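Phosphodiesterase (Salpingoeca rosetta, PDB 7D7P) is a phosphodiesterase of the HD superfamily, an all-helical protein that binds a zinc ion and a magnesium ion close together. Local coordinates at residues A[66-70]-A[109-113]; A[101-107]-A[146-152]. All coordinates share one frame. Numbering follows the deposited sequence.

Contact 1: A[66-70]-A[109-113]. With ZN (zinc ion), chain G.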
# COMPACT_ATOMS: atom_id res chain seq x y z
N LEU A 66 -26.86 -6.77 24.55
CA LEU A 66 -25.73 -7.65 24.26
C LEU A 66 -26.00 -9.07 24.71
O LEU A 66 -25.65 -10.03 24.01
CB LEU A 66 -24.46 -7.10 24.92
CG LEU A 66 -24.00 -5.72 24.44
CD1 LEU A 66 -22.95 -5.15 25.37
CD2 LEU A 66 -23.49 -5.78 23.01
N THR A 67 -26.62 -9.24 25.88
CA THR A 67 -27.02 -10.57 26.33
C THR A 67 -27.94 -11.23 25.31
O THR A 67 -27.75 -12.41 24.96
CB THR A 67 -27.72 -10.49 27.69
OG1 THR A 67 -26.86 -9.84 28.63
CG2 THR A 67 -28.05 -11.88 28.20
N ALA A 68 -28.92 -10.48 24.80
CA ALA A 68 -29.85 -11.04 23.83
C ALA A 68 -29.14 -11.42 22.54
O ALA A 68 -29.50 -12.42 21.90
CB ALA A 68 -30.97 -10.03 23.55
N VAL A 69 -28.13 -10.65 22.14
CA VAL A 69 -27.38 -10.97 20.93
C VAL A 69 -26.65 -12.29 21.09
O VAL A 69 -26.68 -13.15 20.20
CB VAL A 69 -26.41 -9.83 20.57
CG1 VAL A 69 -25.47 -10.26 19.46
CG2 VAL A 69 -27.18 -8.58 20.16
N CYS A 70 -25.98 -12.48 22.23
CA CYS A 70 -25.23 -13.71 22.46
C CYS A 70 -26.16 -14.92 22.48
O CYS A 70 -25.86 -15.96 21.88
CB CYS A 70 -24.45 -13.62 23.77
SG CYS A 70 -23.19 -12.31 23.79
N TRP A 109 -15.84 -6.28 27.29
CA TRP A 109 -16.91 -7.23 27.00
C TRP A 109 -17.56 -6.95 25.65
O TRP A 109 -18.02 -7.89 24.98
CB TRP A 109 -17.95 -7.20 28.12
CG TRP A 109 -19.30 -7.78 27.77
CD1 TRP A 109 -20.47 -7.10 27.63
CD2 TRP A 109 -19.61 -9.17 27.58
NE1 TRP A 109 -21.49 -7.97 27.35
CE2 TRP A 109 -20.99 -9.25 27.31
CE3 TRP A 109 -18.86 -10.35 27.60
CZ2 TRP A 109 -21.64 -10.45 27.06
CZ3 TRP A 109 -19.51 -11.55 27.35
CH2 TRP A 109 -20.88 -11.59 27.08
N ARG A 110 -17.62 -5.69 25.24
CA ARG A 110 -18.23 -5.37 23.96
C ARG A 110 -17.35 -5.81 22.79
O ARG A 110 -17.87 -6.18 21.73
CB ARG A 110 -18.55 -3.88 23.88
CG ARG A 110 -19.85 -3.53 24.59
CD ARG A 110 -20.08 -2.04 24.70
NE ARG A 110 -21.46 -1.75 25.11
CZ ARG A 110 -21.91 -1.84 26.36
NH1 ARG A 110 -21.10 -2.22 27.33
NH2 ARG A 110 -23.17 -1.56 26.63
N HIS A 111 -16.03 -5.79 22.97
CA HIS A 111 -15.14 -6.35 21.95
C HIS A 111 -15.37 -7.85 21.80
O HIS A 111 -15.36 -8.38 20.68
CB HIS A 111 -13.68 -6.06 22.30
CG HIS A 111 -12.70 -6.78 21.44
ND1 HIS A 111 -12.67 -6.64 20.07
CD2 HIS A 111 -11.70 -7.65 21.74
CE1 HIS A 111 -11.70 -7.38 19.56
NE2 HIS A 111 -11.10 -8.01 20.56
N ALA A 112 -15.57 -8.56 22.92
CA ALA A 112 -15.84 -9.99 22.85
C ALA A 112 -17.12 -10.28 22.08
O ALA A 112 -17.16 -11.20 21.26
CB ALA A 112 -15.93 -10.57 24.26
N VAL A 113 -18.18 -9.50 22.32
CA VAL A 113 -19.43 -9.71 21.60
C VAL A 113 -19.26 -9.40 20.12
O VAL A 113 -19.83 -10.07 19.26
CB VAL A 113 -20.56 -8.87 22.24
CG1 VAL A 113 -21.87 -9.08 21.49
CG2 VAL A 113 -20.72 -9.23 23.71
ZN ZN G . -9.43 -9.53 20.57
O HOH W 1 -7.32 -10.85 20.55
O HOH W 2 -7.95 -7.72 20.17
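Leu-66 reaches across the groove between two helices and overlaps three residues spaced along helix 109-126. Its CD1 lies 3.6 Å from CG of Arg-110 and 3.7 Å from NE1 of Trp-109, while its CD2 sits 4.0 Å from CG1 of Val-113; 100 Å² of Leu-66 is covered. One turn on, Cys-70 occupies the gap between Trp-109 and Val-113, its SG 3.9 Å from CG2 of Val-113 and 5.0 Å from the centroid of the six-membered indole ring, an oblique sulfur-aromatic contact. Val-69 adds a looser touch, CG1 to CG1 of Val-113 at 4.3 Å. The segment axes run the same way at 29° and come no closer than 11.1 Å, a spacing that the large Leu and Trp side chains bridge; the backbones draw nearest at Cys-70 and Val-113, CA to CA 7.1 Å. No hydrogen bond crosses the interface. The guanidinium of Arg-110 lays one face over Leu-66 CD1 and donates from NH2 to the carbonyl O of Lys-61, and helix 87-99 covers Trp-109 and Cys-70. His-111 faces the other way: its NE2 binds zinc at 2.2 Å, and its ND1 is hydrogen-bonded to NE2 of His-262. Such apolar helix-helix packing behind a metal-binding histidine belongs to the all-helical fold of cyclic nucleotide phosphodiesterases, with His-146, Asp-147 and Asp-260 completing the protein ligands of zinc.

Contact 2: A[101-107]-A[146-152]; sequences YNKNPFH and HDLDHNG. With ZN (zinc ion), chain G; MG (magnesium ion), chain H; EDO (1,2-ethanediol), chain F.
Two irregular segments meet with CA pairs Tyr-101/Asp-149 (4.9 Å), Asn-104/Gly-152 (6.1 Å) and His-107/His-150 (6.2 Å). Asp-147 to His-150 forms a type II turn. Asn-102 and Asn-104 (chi1 m) converge through ND2 on His-150 O, each at 2.7 Å. Asn-102 ND2 also donates to Asp-149 OD1 (3.1 Å), Asn-104 ND2 to His-107 O (2.9 Å); His-178 also holds the Asp-149 carboxylate. Water 5 donates to Asn-104 OD1 (3.0 Å) and Asn-151 OD1 (2.8 Å); water 4 lies 2.9 Å from Asn-102 OD1. Water 3 joins Asn-102 N, His-107 O and His-150 O. Tyr-101 OH accepts from Asp-147 N (3.1 Å) and bonds Leu-144 O. In this HD-superfamily metal site zinc takes His-146 NE2 (ND1 hydrogen-bonded to Ala-143 O) and Asp-147 OD2, both at 2.2 Å, plus His-111 and Asp-260; Asp-147 OD1 bridges to magnesium at 2.2 Å. His-107 (m) and His-150 (t) stack face-to-face, centroids 3.8 Å apart, planes at 5°; His-107 ND1 bonds Glu-281, its NE2 lies 2.9 Å from water 2.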
# COMPACT_ATOMS: atom_id res chain seq x y z
N TYR A 101 -14.18 -10.06 32.05
CA TYR A 101 -13.61 -9.00 31.24
C TYR A 101 -13.47 -7.74 32.09
O TYR A 101 -14.25 -7.52 33.02
CB TYR A 101 -14.47 -8.73 30.00
CG TYR A 101 -14.16 -9.67 28.86
CD1 TYR A 101 -14.78 -10.90 28.76
CD2 TYR A 101 -13.22 -9.33 27.89
CE1 TYR A 101 -14.50 -11.77 27.71
CE2 TYR A 101 -12.93 -10.19 26.84
CZ TYR A 101 -13.57 -11.41 26.76
OH TYR A 101 -13.28 -12.27 25.72
N ASN A 102 -12.46 -6.94 31.78
CA ASN A 102 -12.19 -5.72 32.50
C ASN A 102 -12.66 -4.51 31.71
O ASN A 102 -12.90 -4.58 30.50
CB ASN A 102 -10.69 -5.61 32.81
CG ASN A 102 -10.19 -6.77 33.65
OD1 ASN A 102 -10.75 -7.07 34.70
ND2 ASN A 102 -9.15 -7.45 33.17
N LYS A 103 -12.82 -3.38 32.41
CA LYS A 103 -13.37 -2.17 31.83
C LYS A 103 -12.30 -1.38 31.06
O LYS A 103 -11.99 -0.23 31.36
CB LYS A 103 -14.02 -1.31 32.91
N ASN A 104 -11.73 -2.04 30.06
CA ASN A 104 -10.76 -1.41 29.19
C ASN A 104 -11.47 -0.62 28.09
O ASN A 104 -12.63 -0.88 27.77
CB ASN A 104 -9.84 -2.46 28.56
CG ASN A 104 -9.08 -3.27 29.60
OD1 ASN A 104 -8.43 -2.71 30.48
ND2 ASN A 104 -9.17 -4.59 29.50
N PRO A 105 -10.78 0.37 27.50
CA PRO A 105 -11.40 1.10 26.38
C PRO A 105 -11.70 0.23 25.17
O PRO A 105 -12.75 0.39 24.55
CB PRO A 105 -10.36 2.19 26.06
CG PRO A 105 -9.56 2.34 27.31
CD PRO A 105 -9.52 0.98 27.94
N PHE A 106 -10.80 -0.69 24.82
CA PHE A 106 -10.98 -1.55 23.66
C PHE A 106 -11.21 -3.00 24.05
O PHE A 106 -12.22 -3.60 23.67
CB PHE A 106 -9.78 -1.45 22.72
CG PHE A 106 -9.93 -2.23 21.44
CD1 PHE A 106 -9.64 -3.59 21.39
CD2 PHE A 106 -10.37 -1.61 20.28
CE1 PHE A 106 -9.79 -4.31 20.23
CE2 PHE A 106 -10.52 -2.32 19.11
CZ PHE A 106 -10.23 -3.68 19.08
N HIS A 107 -10.28 -3.61 24.80
CA HIS A 107 -10.35 -5.04 25.10
C HIS A 107 -11.32 -5.25 26.25
O HIS A 107 -10.94 -5.50 27.40
CB HIS A 107 -8.97 -5.60 25.40
CG HIS A 107 -8.06 -5.65 24.21
ND1 HIS A 107 -7.15 -4.66 23.92
CD2 HIS A 107 -7.92 -6.59 23.24
CE1 HIS A 107 -6.50 -4.98 22.82
NE2 HIS A 107 -6.95 -6.14 22.38
N HIS A 146 -12.00 -15.12 23.95
CA HIS A 146 -10.65 -15.02 23.38
C HIS A 146 -9.79 -13.95 24.03
O HIS A 146 -8.57 -13.98 23.86
CB HIS A 146 -10.74 -14.77 21.88
CG HIS A 146 -10.94 -13.33 21.52
ND1 HIS A 146 -12.17 -12.72 21.59
CD2 HIS A 146 -10.06 -12.39 21.10
CE1 HIS A 146 -12.04 -11.45 21.22
NE2 HIS A 146 -10.78 -11.23 20.92
N ASP A 147 -10.38 -13.00 24.77
CA ASP A 147 -9.62 -11.92 25.39
C ASP A 147 -9.91 -11.80 26.88
O ASP A 147 -9.85 -10.70 27.43
CB ASP A 147 -9.89 -10.59 24.69
CG ASP A 147 -8.84 -10.26 23.64
OD1 ASP A 147 -7.73 -10.82 23.69
OD2 ASP A 147 -9.14 -9.43 22.75
N LEU A 148 -10.23 -12.92 27.53
CA LEU A 148 -10.63 -12.89 28.94
C LEU A 148 -9.54 -12.29 29.82
O LEU A 148 -8.36 -12.65 29.71
CB LEU A 148 -10.96 -14.30 29.41
CG LEU A 148 -12.35 -14.85 29.09
CD1 LEU A 148 -12.34 -16.36 29.18
CD2 LEU A 148 -13.39 -14.26 30.04
N ASP A 149 -9.95 -11.36 30.69
CA ASP A 149 -9.07 -10.74 31.69
C ASP A 149 -7.93 -9.96 31.05
O ASP A 149 -6.85 -9.82 31.63
CB ASP A 149 -8.52 -11.78 32.68
CG ASP A 149 -7.94 -11.15 33.93
OD1 ASP A 149 -8.52 -10.16 34.43
OD2 ASP A 149 -6.90 -11.65 34.42
N HIS A 150 -8.15 -9.44 29.85
CA HIS A 150 -7.23 -8.47 29.27
C HIS A 150 -7.19 -7.22 30.13
O HIS A 150 -8.20 -6.81 30.71
CB HIS A 150 -7.68 -8.12 27.84
CG HIS A 150 -6.56 -7.74 26.92
ND1 HIS A 150 -5.90 -6.54 27.01
CD2 HIS A 150 -6.01 -8.40 25.88
CE1 HIS A 150 -4.98 -6.47 26.07
NE2 HIS A 150 -5.02 -7.59 25.36
N ASN A 151 -6.00 -6.61 30.24
CA ASN A 151 -5.84 -5.37 31.01
C ASN A 151 -5.32 -4.22 30.15
O ASN A 151 -4.77 -3.26 30.69
CB ASN A 151 -4.91 -5.59 32.20
CG ASN A 151 -5.57 -6.36 33.33
OD1 ASN A 151 -6.68 -6.04 33.74
ND2 ASN A 151 -4.88 -7.38 33.83
N GLY A 152 -5.49 -4.29 28.84
CA GLY A 152 -5.06 -3.21 27.98
C GLY A 152 -3.56 -3.12 27.77
O GLY A 152 -3.07 -2.08 27.33
ZN ZN G . -9.43 -9.53 20.57
MG MG H . -6.15 -10.94 22.22
C1 EDO F . -2.67 -7.18 29.98
O1 EDO F . -3.54 -7.21 28.85
C2 EDO F . -3.05 -8.26 30.98
O2 EDO F . -2.33 -8.05 32.20
O HOH W 3 -10.80 -7.56 29.66
O HOH W 4 -11.11 -9.59 36.19
O HOH W 5 -7.94 -3.61 33.30
O HOH W 2 -7.95 -7.72 20.17
O HOH W 6 -6.49 -13.14 22.11
O HOH W 7 -5.91 -8.70 22.01
O HOH W 1 -7.32 -10.85 20.55
O HOH W 8 -4.71 -10.84 23.67

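How the contacts relate
From the N terminus, helix 63-76 supplies the first half of contact 1; the chain then passes through helix 87-99 and the 101-107 loop before helix 109-126 closes that contact. Contact 2 opens inside this span, at 101-107, and closes only after helices 109-126 and 133-145, at 146-152. The two closures therefore cross rather than nest, each leaving 38 residues between its segments. Their centres are 13 Å apart, and they touch where His-111 CB lies 3.2 Å from Phe-106 O and Ala-112 CB 3.5 Å from Tyr-101 OH. Zinc joins them, with waters 1 and 2 common to both, so helix 63-76 is linked through helix 109-126 to the metal-binding loop.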